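Local coordinates for protein CaaX farnesyltransferase alpha subunit Ram2 (Aspergillus fumigatus, PDB 4L9P) that probably serves as the alpha subunit of heterodimeric protein farnesyltransferase, the enzyme that attaches a farnesyl group to the cysteine of CaaX proteins, at residues A[17-21]-A[55-59]; A[139-143]-A[174-179]; A[194-200]-A[258-264]; A[236-242]-A[268-274]; A[265-269]-A[308-312]. The protein carries 1 engineered substitution. One frame throughout, in Å; residues are numbered along the deposited sequence.

Contact 1 (A[17-21]-A[55-59]); sequences GKYSS and EATSY. With EDO (1,2-ethanediol), chain G.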
# COMPACT_ATOMS: atom_id res chain seq x y z
N GLY A 17 -25.55 5.04 34.05
CA GLY A 17 -24.53 5.38 33.06
C GLY A 17 -23.49 6.37 33.59
O GLY A 17 -23.87 7.37 34.18
N LYS A 18 -22.19 6.12 33.37
CA LYS A 18 -21.15 6.84 34.12
C LYS A 18 -21.10 8.35 33.90
O LYS A 18 -20.98 9.10 34.85
CB LYS A 18 -19.75 6.28 33.87
CG LYS A 18 -19.58 4.82 34.20
CD LYS A 18 -18.42 4.24 33.39
CE LYS A 18 -18.64 2.77 33.05
NZ LYS A 18 -17.53 2.25 32.19
N TYR A 19 -21.17 8.79 32.66
CA TYR A 19 -21.17 10.21 32.36
C TYR A 19 -22.46 10.87 32.75
O TYR A 19 -22.44 11.95 33.38
CB TYR A 19 -20.86 10.44 30.86
CG TYR A 19 -19.45 10.03 30.53
CD1 TYR A 19 -18.40 10.92 30.76
CD2 TYR A 19 -19.14 8.74 30.06
CE1 TYR A 19 -17.09 10.57 30.53
CE2 TYR A 19 -17.80 8.40 29.80
CZ TYR A 19 -16.80 9.32 30.04
OH TYR A 19 -15.45 9.03 29.83
N SER A 20 -23.58 10.24 32.44
CA SER A 20 -24.85 10.92 32.73
C SER A 20 -25.14 11.05 34.22
O SER A 20 -25.91 11.92 34.60
CB SER A 20 -26.01 10.23 32.06
OG SER A 20 -25.96 8.87 32.40
N SER A 21 -24.54 10.21 35.05
CA SER A 21 -24.78 10.33 36.48
C SER A 21 -23.75 11.22 37.19
O SER A 21 -23.92 11.55 38.35
CB SER A 21 -24.83 8.94 37.10
OG SER A 21 -23.56 8.34 37.10
N GLU A 55 -22.51 5.70 25.27
CA GLU A 55 -22.63 6.88 26.12
C GLU A 55 -21.41 7.79 25.96
O GLU A 55 -21.55 9.01 25.73
CB GLU A 55 -22.78 6.49 27.60
CG GLU A 55 -22.99 7.78 28.40
CD GLU A 55 -23.05 7.60 29.88
OE1 GLU A 55 -22.14 7.00 30.50
OE2 GLU A 55 -24.01 8.13 30.43
N ALA A 56 -20.21 7.21 26.03
CA ALA A 56 -18.99 8.02 25.95
C ALA A 56 -18.96 8.81 24.64
O ALA A 56 -18.63 10.01 24.59
CB ALA A 56 -17.72 7.14 26.13
N THR A 57 -19.24 8.12 23.54
CA THR A 57 -19.19 8.80 22.25
C THR A 57 -20.27 9.86 22.05
O THR A 57 -20.05 10.82 21.32
CB THR A 57 -19.20 7.78 21.06
OG1 THR A 57 -20.36 6.93 21.17
CG2 THR A 57 -17.90 6.93 21.04
N SER A 58 -21.44 9.68 22.69
CA SER A 58 -22.46 10.72 22.65
C SER A 58 -22.01 12.00 23.40
O SER A 58 -22.26 13.13 22.96
CB SER A 58 -23.80 10.17 23.17
OG SER A 58 -24.22 9.04 22.39
N TYR A 59 -21.28 11.82 24.50
CA TYR A 59 -20.67 12.99 25.17
C TYR A 59 -19.53 13.57 24.32
O TYR A 59 -19.34 14.78 24.27
CB TYR A 59 -20.16 12.61 26.61
CG TYR A 59 -21.30 12.70 27.60
CD1 TYR A 59 -22.16 11.63 27.80
CD2 TYR A 59 -21.60 13.90 28.20
CE1 TYR A 59 -23.26 11.73 28.69
CE2 TYR A 59 -22.70 14.01 29.04
CZ TYR A 59 -23.49 12.93 29.28
OH TYR A 59 -24.58 13.00 30.14
C1 EDO G . -21.11 5.50 18.32
O1 EDO G . -21.37 6.88 18.54
C2 EDO G . -20.37 5.29 17.03
O2 EDO G . -19.16 6.08 16.97
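Glu55 directs its extended side chain at the start of the short, weakly bonded helix 18-21, and its carboxylate serves two successive backbone NH groups. Tyr19 N donates to Glu55 OE1 (3.0 Å) and Ser20 N to Glu55 OE2 (2.9 Å), so two amides of the first turn, where no preceding helical carbonyl serves them, find acceptors on Glu55. Ser20 OG lies 2.9 Å from Glu55 OE2 and 3.1 Å from Gly17 O. Gly17 O accepts from both Ser21 N (3.0 Å) and Ser21 OG (3.1 Å). The acidic partner belongs to helix 51-65, at the N-terminal end of the curved all-helical superhelix of prenyltransferase alpha subunits, and the 17-21 turn packs against it. Beside these bonds, Tyr19 CB sits over the face of the Tyr59 ring, 3.7 Å from its centroid, a CH-pi contact; the two rings are slid apart and barely overlap. Tyr19 CE2 reaches Ala56 CB at 3.9 Å, and the Tyr19 hydroxyl is hydrogen-bonded to Asp79 on helix 71-83. Thr57 OG1 has Tyr53 O and Leu54 O in reach and accepts from 1,2-ethanediol O1 at 2.8 Å; the diol is also held by Arg61 and by Asp148 of the beta subunit Ram1.

Contact 2 (A[139-143]-A[174-179]); sequences FPTLP and FKLWDH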
# COMPACT_ATOMS: atom_id res chain seq x y z
N PHE A 139 9.84 19.83 23.65
CA PHE A 139 10.90 18.86 23.44
C PHE A 139 11.99 19.49 22.61
O PHE A 139 12.13 19.23 21.42
CB PHE A 139 10.33 17.63 22.68
CG PHE A 139 9.17 17.01 23.40
CD1 PHE A 139 9.40 16.19 24.53
CD2 PHE A 139 7.87 17.23 22.98
CE1 PHE A 139 8.36 15.58 25.22
CE2 PHE A 139 6.79 16.61 23.67
CZ PHE A 139 7.02 15.78 24.79
N PRO A 140 12.82 20.34 23.24
CA PRO A 140 13.78 21.05 22.41
C PRO A 140 14.87 20.16 21.86
O PRO A 140 15.45 20.45 20.80
CB PRO A 140 14.37 22.12 23.36
CG PRO A 140 14.06 21.61 24.78
CD PRO A 140 12.74 20.84 24.63
N THR A 141 15.13 19.06 22.57
CA THR A 141 16.14 18.11 22.13
C THR A 141 15.57 16.71 22.33
O THR A 141 14.55 16.52 23.01
CB THR A 141 17.45 18.21 22.93
OG1 THR A 141 17.19 18.06 24.34
CG2 THR A 141 18.17 19.53 22.62
N LEU A 142 16.27 15.74 21.75
CA LEU A 142 15.86 14.33 21.83
C LEU A 142 15.71 13.95 23.32
O LEU A 142 16.69 14.03 24.10
CB LEU A 142 17.00 13.51 21.21
CG LEU A 142 16.77 12.00 21.31
CD1 LEU A 142 15.53 11.52 20.52
CD2 LEU A 142 18.02 11.27 20.83
N PRO A 143 14.54 13.47 23.73
CA PRO A 143 14.41 13.05 25.14
C PRO A 143 15.32 11.86 25.44
O PRO A 143 15.58 10.97 24.59
CB PRO A 143 12.93 12.68 25.26
CG PRO A 143 12.25 13.54 24.23
CD PRO A 143 13.23 13.54 23.04
N PHE A 174 15.34 15.87 14.90
CA PHE A 174 16.43 16.19 15.86
C PHE A 174 17.82 16.08 15.24
O PHE A 174 18.84 16.22 15.91
CB PHE A 174 16.30 15.28 17.07
CG PHE A 174 15.14 15.64 17.95
CD1 PHE A 174 15.02 16.91 18.54
CD2 PHE A 174 14.19 14.67 18.26
CE1 PHE A 174 13.95 17.20 19.37
CE2 PHE A 174 13.10 14.95 19.09
CZ PHE A 174 12.99 16.25 19.69
N LYS A 175 17.86 15.86 13.92
CA LYS A 175 19.12 15.83 13.13
C LYS A 175 20.07 14.73 13.68
O LYS A 175 21.22 14.98 14.05
CB LYS A 175 19.83 17.23 13.11
CG LYS A 175 18.88 18.29 12.53
CD LYS A 175 19.63 19.65 12.29
CE LYS A 175 18.66 20.74 11.83
NZ LYS A 175 18.02 20.42 10.50
N LEU A 176 19.55 13.51 13.68
CA LEU A 176 20.21 12.37 14.33
C LEU A 176 20.97 11.46 13.36
O LEU A 176 21.35 10.36 13.73
CB LEU A 176 19.20 11.55 15.14
CG LEU A 176 18.39 12.35 16.14
CD1 LEU A 176 17.42 11.35 16.80
CD2 LEU A 176 19.31 12.98 17.17
N TRP A 177 21.20 11.89 12.11
CA TRP A 177 21.80 10.97 11.10
C TRP A 177 23.11 10.41 11.62
O TRP A 177 23.39 9.21 11.39
CB TRP A 177 22.03 11.62 9.76
CG TRP A 177 20.79 12.10 9.09
CD1 TRP A 177 20.00 11.39 8.22
CD2 TRP A 177 20.22 13.41 9.17
NE1 TRP A 177 18.95 12.16 7.78
CE2 TRP A 177 19.06 13.40 8.37
CE3 TRP A 177 20.56 14.58 9.86
CZ2 TRP A 177 18.27 14.52 8.18
CZ3 TRP A 177 19.76 15.70 9.67
CH2 TRP A 177 18.62 15.65 8.84
N ASP A 178 23.90 11.24 12.33
CA ASP A 178 25.22 10.78 12.83
C ASP A 178 25.21 10.45 14.31
O ASP A 178 26.27 10.22 14.94
CB ASP A 178 26.29 11.84 12.56
CG ASP A 178 26.54 12.04 11.05
OD1 ASP A 178 26.34 11.06 10.26
OD2 ASP A 178 26.84 13.16 10.63
N HIS A 179 24.00 10.39 14.88
CA HIS A 179 23.90 10.05 16.34
C HIS A 179 24.25 8.56 16.51
O HIS A 179 23.65 7.71 15.85
CB HIS A 179 22.49 10.37 16.79
CG HIS A 179 22.24 10.19 18.26
ND1 HIS A 179 22.21 8.96 18.92
CD2 HIS A 179 21.99 11.14 19.20
CE1 HIS A 179 21.94 9.18 20.20
NE2 HIS A 179 21.81 10.50 20.38
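Phe174 and Leu142 carry most of this contact, which has no hydrogen bond between its two loops. The Phe174 ring lies against the 139-143 backbone: Leu142 N sits over one face, 3.6 Å from Phe174 CE1, while Phe139 O approaches the ring edge at 3.4 Å from the same CE1. Leu142 then extends along the neighbouring loop, its CD1 4.1 Å from Phe174 CD2 and its CD2 4.1 Å from Leu176 CD1 and 3.9 Å from His179 NE2. Lys175, with positive phi, is the first residue to leave helical geometry; a type I turn from Leu176 to His179 follows, closed by His179 N to Leu176 O at 2.9 Å. His179 is the N-cap of the next helix, its ND1 taking the amide of Arg181. The two loops are linkers between successive helical hairpins of the alpha-alpha superhelix. Segment 139-143 joins helix 123-133 to helix 146-156, segment 174-179 joins helix 161-174 to helix 180-192, and Met133 touches Phe139, Pro143 and Phe174 from helix 123-133.

Contact 3 (A[194-200]-A[258-264]); sequences VRNNSAW and NRSPWSY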
# COMPACT_ATOMS: atom_id res chain seq x y z
N VAL A 194 19.69 -10.49 10.45
CA VAL A 194 20.34 -9.80 9.34
C VAL A 194 19.37 -9.61 8.15
O VAL A 194 19.66 -8.80 7.25
CB VAL A 194 21.64 -10.56 8.93
CG1 VAL A 194 21.32 -11.97 8.32
CG2 VAL A 194 22.51 -9.70 8.01
N ARG A 195 18.25 -10.31 8.18
CA ARG A 195 17.24 -10.17 7.12
C ARG A 195 16.19 -9.11 7.39
O ARG A 195 15.18 -9.03 6.69
CB ARG A 195 16.55 -11.52 6.86
CG ARG A 195 17.60 -12.52 6.34
CD ARG A 195 17.20 -13.87 6.70
NE ARG A 195 18.09 -14.92 6.15
CZ ARG A 195 18.62 -15.88 6.90
NH1 ARG A 195 18.43 -15.91 8.21
NH2 ARG A 195 19.32 -16.85 6.31
N ASN A 196 16.42 -8.29 8.44
CA ASN A 196 15.44 -7.23 8.75
C ASN A 196 15.56 -6.06 7.81
O ASN A 196 16.38 -5.18 7.99
CB ASN A 196 15.58 -6.78 10.21
CG ASN A 196 14.53 -5.79 10.60
OD1 ASN A 196 13.88 -5.20 9.75
ND2 ASN A 196 14.38 -5.58 11.90
N ASN A 197 14.73 -6.10 6.75
CA ASN A 197 14.83 -5.07 5.74
C ASN A 197 14.49 -3.71 6.26
O ASN A 197 14.99 -2.72 5.71
CB ASN A 197 13.88 -5.40 4.55
CG ASN A 197 14.22 -4.58 3.35
OD1 ASN A 197 15.31 -4.80 2.73
ND2 ASN A 197 13.33 -3.64 2.96
N SER A 198 13.65 -3.62 7.31
CA SER A 198 13.31 -2.28 7.85
C SER A 198 14.56 -1.62 8.44
O SER A 198 14.80 -0.40 8.32
CB SER A 198 12.29 -2.41 8.98
OG SER A 198 11.11 -3.06 8.45
N ALA A 199 15.42 -2.44 9.05
CA ALA A 199 16.67 -1.90 9.61
C ALA A 199 17.65 -1.46 8.49
O ALA A 199 18.33 -0.43 8.62
CB ALA A 199 17.28 -2.92 10.56
N TRP A 200 17.72 -2.25 7.41
CA TRP A 200 18.53 -1.85 6.26
C TRP A 200 18.02 -0.54 5.67
O TRP A 200 18.83 0.32 5.31
CB TRP A 200 18.53 -2.93 5.17
CG TRP A 200 19.40 -4.09 5.53
CD1 TRP A 200 18.98 -5.31 6.04
CD2 TRP A 200 20.84 -4.16 5.40
NE1 TRP A 200 20.09 -6.14 6.21
CE2 TRP A 200 21.23 -5.45 5.85
CE3 TRP A 200 21.82 -3.25 4.98
CZ2 TRP A 200 22.59 -5.86 5.89
CZ3 TRP A 200 23.18 -3.67 5.00
CH2 TRP A 200 23.53 -4.97 5.42
N ASN A 258 20.08 -13.66 1.38
CA ASN A 258 19.30 -12.55 1.96
C ASN A 258 19.31 -11.35 1.00
O ASN A 258 20.35 -10.74 0.79
CB ASN A 258 20.00 -12.20 3.24
CG ASN A 258 19.49 -10.96 3.94
OD1 ASN A 258 18.40 -10.45 3.67
ND2 ASN A 258 20.29 -10.50 4.91
N ARG A 259 18.16 -10.99 0.44
CA ARG A 259 18.11 -9.91 -0.55
C ARG A 259 18.56 -8.56 0.01
O ARG A 259 19.15 -7.77 -0.70
CB ARG A 259 16.69 -9.79 -1.10
CG ARG A 259 16.48 -8.64 -2.07
CD ARG A 259 15.05 -8.71 -2.57
NE ARG A 259 14.74 -10.03 -3.16
CZ ARG A 259 15.06 -10.44 -4.38
NH1 ARG A 259 15.65 -9.61 -5.25
NH2 ARG A 259 14.70 -11.68 -4.76
N SER A 260 18.23 -8.30 1.28
CA SER A 260 18.35 -6.91 1.80
C SER A 260 19.72 -6.25 1.62
O SER A 260 19.77 -5.14 1.13
CB SER A 260 17.90 -6.84 3.27
OG SER A 260 16.51 -7.17 3.38
N PRO A 261 20.83 -6.92 2.02
CA PRO A 261 22.15 -6.26 1.85
C PRO A 261 22.54 -6.12 0.38
O PRO A 261 23.28 -5.20 0.08
CB PRO A 261 23.14 -7.21 2.56
CG PRO A 261 22.44 -8.58 2.57
CD PRO A 261 20.96 -8.17 2.82
N TRP A 262 22.08 -7.02 -0.50
CA TRP A 262 22.38 -6.86 -1.93
C TRP A 262 21.68 -5.62 -2.45
O TRP A 262 22.26 -4.83 -3.22
CB TRP A 262 21.93 -8.08 -2.73
CG TRP A 262 22.75 -9.32 -2.47
CD1 TRP A 262 22.42 -10.35 -1.64
CD2 TRP A 262 23.96 -9.70 -3.13
NE1 TRP A 262 23.37 -11.36 -1.71
CE2 TRP A 262 24.34 -10.97 -2.61
CE3 TRP A 262 24.78 -9.09 -4.10
CZ2 TRP A 262 25.50 -11.66 -3.06
CZ3 TRP A 262 25.97 -9.76 -4.51
CH2 TRP A 262 26.28 -11.04 -4.01
N SER A 263 20.42 -5.42 -2.06
CA SER A 263 19.68 -4.23 -2.49
C SER A 263 20.32 -2.98 -1.88
O SER A 263 20.41 -1.95 -2.54
CB SER A 263 18.22 -4.34 -2.08
OG SER A 263 17.63 -5.48 -2.72
N TYR A 264 20.73 -3.06 -0.63
CA TYR A 264 21.38 -1.90 0.01
C TYR A 264 22.66 -1.55 -0.78
O TYR A 264 22.89 -0.37 -1.12
CB TYR A 264 21.69 -2.26 1.45
CG TYR A 264 22.35 -1.16 2.21
CD1 TYR A 264 21.57 -0.09 2.71
CD2 TYR A 264 23.73 -1.13 2.43
CE1 TYR A 264 22.17 0.94 3.40
CE2 TYR A 264 24.36 -0.08 3.13
CZ TYR A 264 23.57 0.95 3.60
OH TYR A 264 24.13 2.02 4.29
O HOH W 1 17.41 -3.42 1.52
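Trp200 lays one face of its indole over the first turn of helix 259-272: its CD1 is 3.3 Å from Ser260 CB, and Pro261 CB stands 4.0 Å from the centroid of the six-membered ring in a CH-pi contact. Further along, Trp200 CE3 meets Tyr264 CG at 3.5 Å, the rings inclined at 52°. The indole is fixed by Trp200 NE1 to Val194 O (2.9 Å), a carbonyl that also accepts from Asn258 ND2 (3.0 Å). Ser260 OG donates to Asn197 OD1 (2.7 Å), and water 1 bridges Asn197 OD1 and Ser260 O. This end faces Ram1, the beta subunit: Arg195 bonds to the carbonyl of Leu86 and forms a salt bridge with Asp84, both of Ram1, Asn258 has a polar partner in Asn361 of Ram1, and Asn197 ND2 reaches Glu299 and Glu309 of Ram1. Asn196 and Asn258 are both N-caps with a tryptophan four residues on, Trp200 and Trp262, a recurrence that fits the tandem helical repeats of the prenyltransferase alpha-subunit superhelix.

Contact 4 (A[236-242]-A[268-274]); sequences VDEDLVD and VLQAAGR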
# COMPACT_ATOMS: atom_id res chain seq x y z
N VAL A 236 30.31 12.96 -2.88
CA VAL A 236 30.46 11.58 -2.39
C VAL A 236 31.61 11.53 -1.39
O VAL A 236 32.71 11.96 -1.69
CB VAL A 236 30.77 10.61 -3.54
CG1 VAL A 236 30.87 9.16 -3.02
CG2 VAL A 236 29.70 10.68 -4.62
N ASP A 237 31.36 10.98 -0.21
CA ASP A 237 32.42 10.69 0.76
C ASP A 237 32.92 9.27 0.42
O ASP A 237 32.25 8.28 0.72
CB ASP A 237 31.86 10.75 2.18
CG ASP A 237 32.87 10.33 3.26
OD1 ASP A 237 33.91 9.68 2.99
OD2 ASP A 237 32.58 10.62 4.42
N GLU A 238 34.05 9.17 -0.26
CA GLU A 238 34.45 7.88 -0.84
C GLU A 238 34.78 6.86 0.25
O GLU A 238 34.53 5.68 0.07
CB GLU A 238 35.64 8.05 -1.83
CG GLU A 238 35.37 9.11 -2.90
CD GLU A 238 34.34 8.69 -3.94
OE1 GLU A 238 33.87 7.53 -3.93
OE2 GLU A 238 34.02 9.53 -4.81
N ASP A 239 35.33 7.29 1.38
CA ASP A 239 35.72 6.35 2.43
C ASP A 239 34.51 5.78 3.13
O ASP A 239 34.50 4.61 3.51
CB ASP A 239 36.62 6.99 3.48
CG ASP A 239 37.94 7.42 2.93
OD1 ASP A 239 38.54 6.74 2.07
OD2 ASP A 239 38.38 8.48 3.39
N LEU A 240 33.48 6.61 3.30
CA LEU A 240 32.19 6.14 3.81
C LEU A 240 31.58 5.12 2.85
O LEU A 240 31.08 4.06 3.26
CB LEU A 240 31.23 7.31 3.93
CG LEU A 240 29.82 6.90 4.41
CD1 LEU A 240 29.94 6.19 5.77
CD2 LEU A 240 28.94 8.17 4.56
N VAL A 241 31.59 5.43 1.55
CA VAL A 241 31.08 4.47 0.60
C VAL A 241 31.85 3.14 0.72
O VAL A 241 31.20 2.05 0.81
CB VAL A 241 31.12 5.04 -0.83
CG1 VAL A 241 30.82 3.94 -1.86
CG2 VAL A 241 30.09 6.20 -0.96
N ASP A 242 33.19 3.20 0.74
CA ASP A 242 33.93 1.94 0.88
C ASP A 242 33.57 1.17 2.15
O ASP A 242 33.41 -0.05 2.12
CB ASP A 242 35.45 2.21 0.97
CG ASP A 242 36.05 2.75 -0.31
OD1 ASP A 242 35.39 2.68 -1.38
OD2 ASP A 242 37.23 3.24 -0.23
N VAL A 268 23.82 1.88 -2.49
CA VAL A 268 25.06 2.62 -2.20
C VAL A 268 25.84 2.93 -3.46
O VAL A 268 26.32 4.07 -3.64
CB VAL A 268 25.95 1.81 -1.26
CG1 VAL A 268 27.33 2.51 -1.06
CG2 VAL A 268 25.23 1.61 0.10
N LEU A 269 25.95 1.94 -4.36
CA LEU A 269 26.70 2.18 -5.63
C LEU A 269 26.01 3.24 -6.46
O LEU A 269 26.66 4.11 -7.03
CB LEU A 269 26.93 0.88 -6.40
CG LEU A 269 27.84 -0.11 -5.66
CD1 LEU A 269 27.74 -1.52 -6.29
CD2 LEU A 269 29.29 0.35 -5.73
N GLN A 270 24.67 3.19 -6.55
CA GLN A 270 23.95 4.26 -7.27
C GLN A 270 24.20 5.63 -6.64
O GLN A 270 24.44 6.63 -7.35
CB GLN A 270 22.45 3.97 -7.26
CG GLN A 270 21.54 5.12 -7.78
CD GLN A 270 21.58 5.28 -9.31
OE1 GLN A 270 22.36 4.61 -10.03
NE2 GLN A 270 20.74 6.19 -9.81
N ALA A 271 24.12 5.70 -5.32
CA ALA A 271 24.35 7.00 -4.65
C ALA A 271 25.74 7.53 -4.96
O ALA A 271 25.94 8.77 -5.22
CB ALA A 271 24.18 6.82 -3.12
N ALA A 272 26.72 6.63 -4.95
CA ALA A 272 28.12 7.02 -5.14
C ALA A 272 28.52 7.23 -6.62
O ALA A 272 29.63 7.72 -6.90
CB ALA A 272 29.03 5.96 -4.51
N GLY A 273 27.65 6.84 -7.57
CA GLY A 273 28.06 6.97 -8.97
C GLY A 273 29.07 5.92 -9.38
O GLY A 273 29.88 6.13 -10.30
N ARG A 274 29.02 4.79 -8.70
CA ARG A 274 29.94 3.71 -8.98
C ARG A 274 29.22 2.55 -9.68
O ARG A 274 28.03 2.30 -9.46
CB ARG A 274 30.56 3.20 -7.70
CG ARG A 274 31.48 4.17 -7.02
CD ARG A 274 32.10 3.44 -5.83
NE ARG A 274 32.82 4.32 -4.94
CZ ARG A 274 33.52 3.89 -3.90
NH1 ARG A 274 33.65 2.59 -3.64
NH2 ARG A 274 34.11 4.77 -3.11
O HOH W 2 32.25 7.12 -6.08
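Val241 is the principal bump, set in a hollow lined by Val268, Ala272 and Arg274. Its CG1 touches Val268 CG1 at 3.9 Å and its CG2 touches Ala272 CB at 3.7 Å, while CG1 also lies over the face of the guanidinium, 3.4 Å from Arg274 CZ. The small Ala272 receives a second bump: Val236, just ahead of helix 238-254, places CG1 4.0 Å from Ala272 CB and CG2 3.7 Å from Ala272 O. Helix 259-272 ends in a Schellman motif at Gly273 (Arg274 N to Leu269 O, 3.0 Å; Gly273 N to Gln270 O, 3.2 Å), and Arg274 just after it lies along Val241. This packs the start of one helix of the superhelix beside the end of the next, 259-272, with Phe208 of helix 197-208 touching both Val241 and Val268. Arg274 forms salt bridges through NH2 to Glu238 OE1 and through NH1 to Asp242 OD1, both 2.9 Å. Water 2 links Glu238 OE1, Ala272 O and Arg274 NE. With Glu278 also salt-bridged to NH1, one arginine joins three acidic groups at the margin of an apolar seam, and the acidic charges outnumber it.

Contact 5 (A[265-269]-A[308-312]); sequences ARGVL and EWLAD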
# COMPACT_ATOMS: atom_id res chain seq x y z
N ALA A 265 23.46 -2.54 -1.13
CA ALA A 265 24.69 -2.26 -1.88
C ALA A 265 24.43 -1.65 -3.25
O ALA A 265 25.14 -0.74 -3.67
CB ALA A 265 25.56 -3.54 -2.05
N ARG A 266 23.40 -2.15 -3.94
CA ARG A 266 23.01 -1.47 -5.19
C ARG A 266 22.69 -0.01 -4.92
O ARG A 266 23.06 0.86 -5.71
CB ARG A 266 21.82 -2.16 -5.85
CG ARG A 266 22.15 -3.52 -6.40
CD ARG A 266 20.94 -4.24 -6.87
NE ARG A 266 21.20 -5.48 -7.61
CZ ARG A 266 21.32 -5.59 -8.94
NH1 ARG A 266 21.28 -4.52 -9.72
NH2 ARG A 266 21.48 -6.79 -9.48
N GLY A 267 21.96 0.27 -3.85
CA GLY A 267 21.64 1.65 -3.54
C GLY A 267 22.88 2.46 -3.22
O GLY A 267 22.99 3.64 -3.62
N VAL A 268 23.82 1.88 -2.49
CA VAL A 268 25.06 2.62 -2.20
C VAL A 268 25.84 2.93 -3.46
O VAL A 268 26.32 4.07 -3.64
CB VAL A 268 25.95 1.81 -1.26
CG1 VAL A 268 27.33 2.51 -1.06
CG2 VAL A 268 25.23 1.61 0.10
N LEU A 269 25.95 1.94 -4.36
CA LEU A 269 26.70 2.18 -5.63
C LEU A 269 26.01 3.24 -6.46
O LEU A 269 26.66 4.11 -7.03
CB LEU A 269 26.93 0.88 -6.40
CG LEU A 269 27.84 -0.11 -5.66
CD1 LEU A 269 27.74 -1.52 -6.29
CD2 LEU A 269 29.29 0.35 -5.73
N GLU A 308 21.87 -12.42 -10.38
CA GLU A 308 21.25 -11.22 -10.96
C GLU A 308 22.25 -10.08 -11.06
O GLU A 308 22.26 -9.30 -12.03
CB GLU A 308 20.11 -10.80 -10.08
CG GLU A 308 19.35 -9.61 -10.67
CD GLU A 308 18.26 -9.20 -9.71
OE1 GLU A 308 18.36 -9.62 -8.51
OE2 GLU A 308 17.33 -8.47 -10.11
N TRP A 309 23.14 -9.98 -10.07
CA TRP A 309 24.18 -8.96 -10.10
C TRP A 309 25.07 -9.15 -11.33
O TRP A 309 25.36 -8.18 -12.07
CB TRP A 309 25.03 -9.07 -8.84
CG TRP A 309 25.90 -7.89 -8.59
CD1 TRP A 309 27.03 -7.54 -9.26
CD2 TRP A 309 25.68 -6.89 -7.60
NE1 TRP A 309 27.55 -6.37 -8.72
CE2 TRP A 309 26.72 -5.95 -7.71
CE3 TRP A 309 24.69 -6.70 -6.61
CZ2 TRP A 309 26.81 -4.84 -6.87
CZ3 TRP A 309 24.78 -5.60 -5.76
CH2 TRP A 309 25.83 -4.68 -5.89
N LEU A 310 25.49 -10.40 -11.55
CA LEU A 310 26.31 -10.70 -12.74
C LEU A 310 25.56 -10.41 -14.05
O LEU A 310 26.17 -9.91 -15.00
CB LEU A 310 26.81 -12.16 -12.70
CG LEU A 310 27.82 -12.35 -11.58
CD1 LEU A 310 28.14 -13.83 -11.33
CD2 LEU A 310 29.11 -11.50 -11.74
N ALA A 311 24.26 -10.69 -14.12
CA ALA A 311 23.54 -10.43 -15.34
C ALA A 311 23.62 -8.95 -15.64
O ALA A 311 23.80 -8.55 -16.78
CB ALA A 311 22.10 -10.84 -15.17
N ASP A 312 23.44 -8.12 -14.60
CA ASP A 312 23.50 -6.67 -14.82
C ASP A 312 24.89 -6.17 -15.18
O ASP A 312 25.02 -5.28 -16.05
CB ASP A 312 22.96 -5.90 -13.60
CG ASP A 312 21.47 -6.07 -13.42
OD1 ASP A 312 20.75 -6.41 -14.39
OD2 ASP A 312 20.99 -5.83 -12.30
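Arg266 spans the gap between two helices to grip Asp312: its NH1 lies 2.9 Å and its NH2 3.0 Å from Asp312 OD2, both hydrogen bonds of one salt bridge. Helices 259-272 and 304-317 belong to the C-terminal part of the all-helical superhelix; their short segments run at 29° with axes 13.6 Å apart, too wide for backbones to touch, so long side chains fill the space. Asp312 has a second partner, its OD1 pairing with Arg349. The Glu308 carboxylate adds only charge, with OE1 4.3 Å from Arg266 NH2 and well out of the guanidinium plane. The aliphatic part of Arg266 packs against the indole of Trp309, Arg266 CG lying 3.4 Å from Trp309 CZ3. That indole lies between the helices and stacks on Trp279, and its NE1 is hydrogen-bonded to the carbonyl of Leu276, which ties it to the residues after helix 259-272. On the 265-269 side the indole meets two apolar side chains, Ala265 CB standing 4.0 Å from Trp309 CH2 and Leu269 CD1 at the ring edge, 3.5 Å from Trp309 CZ2.

How the contacts relate
Contact 3 is the fully buried one and alone combines helix packing with many polar links to the beta subunit; contacts 1, 2, 4 and 5 are partly buried. Contacts 3, 4 and 5 share helix 259-272, engaging it in turn along its length: its start meets 194-200, its middle 308-312, its end 236-242. Contacts 4 and 5 have Val268 and Leu269 in common, and contacts 3 and 5 touch where Trp262 CE3 lies 3.5 Å from Trp309 CE3. Salt bridges mark contacts 4 and 5, uncharged side-chain hydrogen bonds contact 3, apolar packing contact 2. Contact 1, whose carboxylate serves backbone amides, stands apart, its centre about 61 Å from those of contacts 4 and 5.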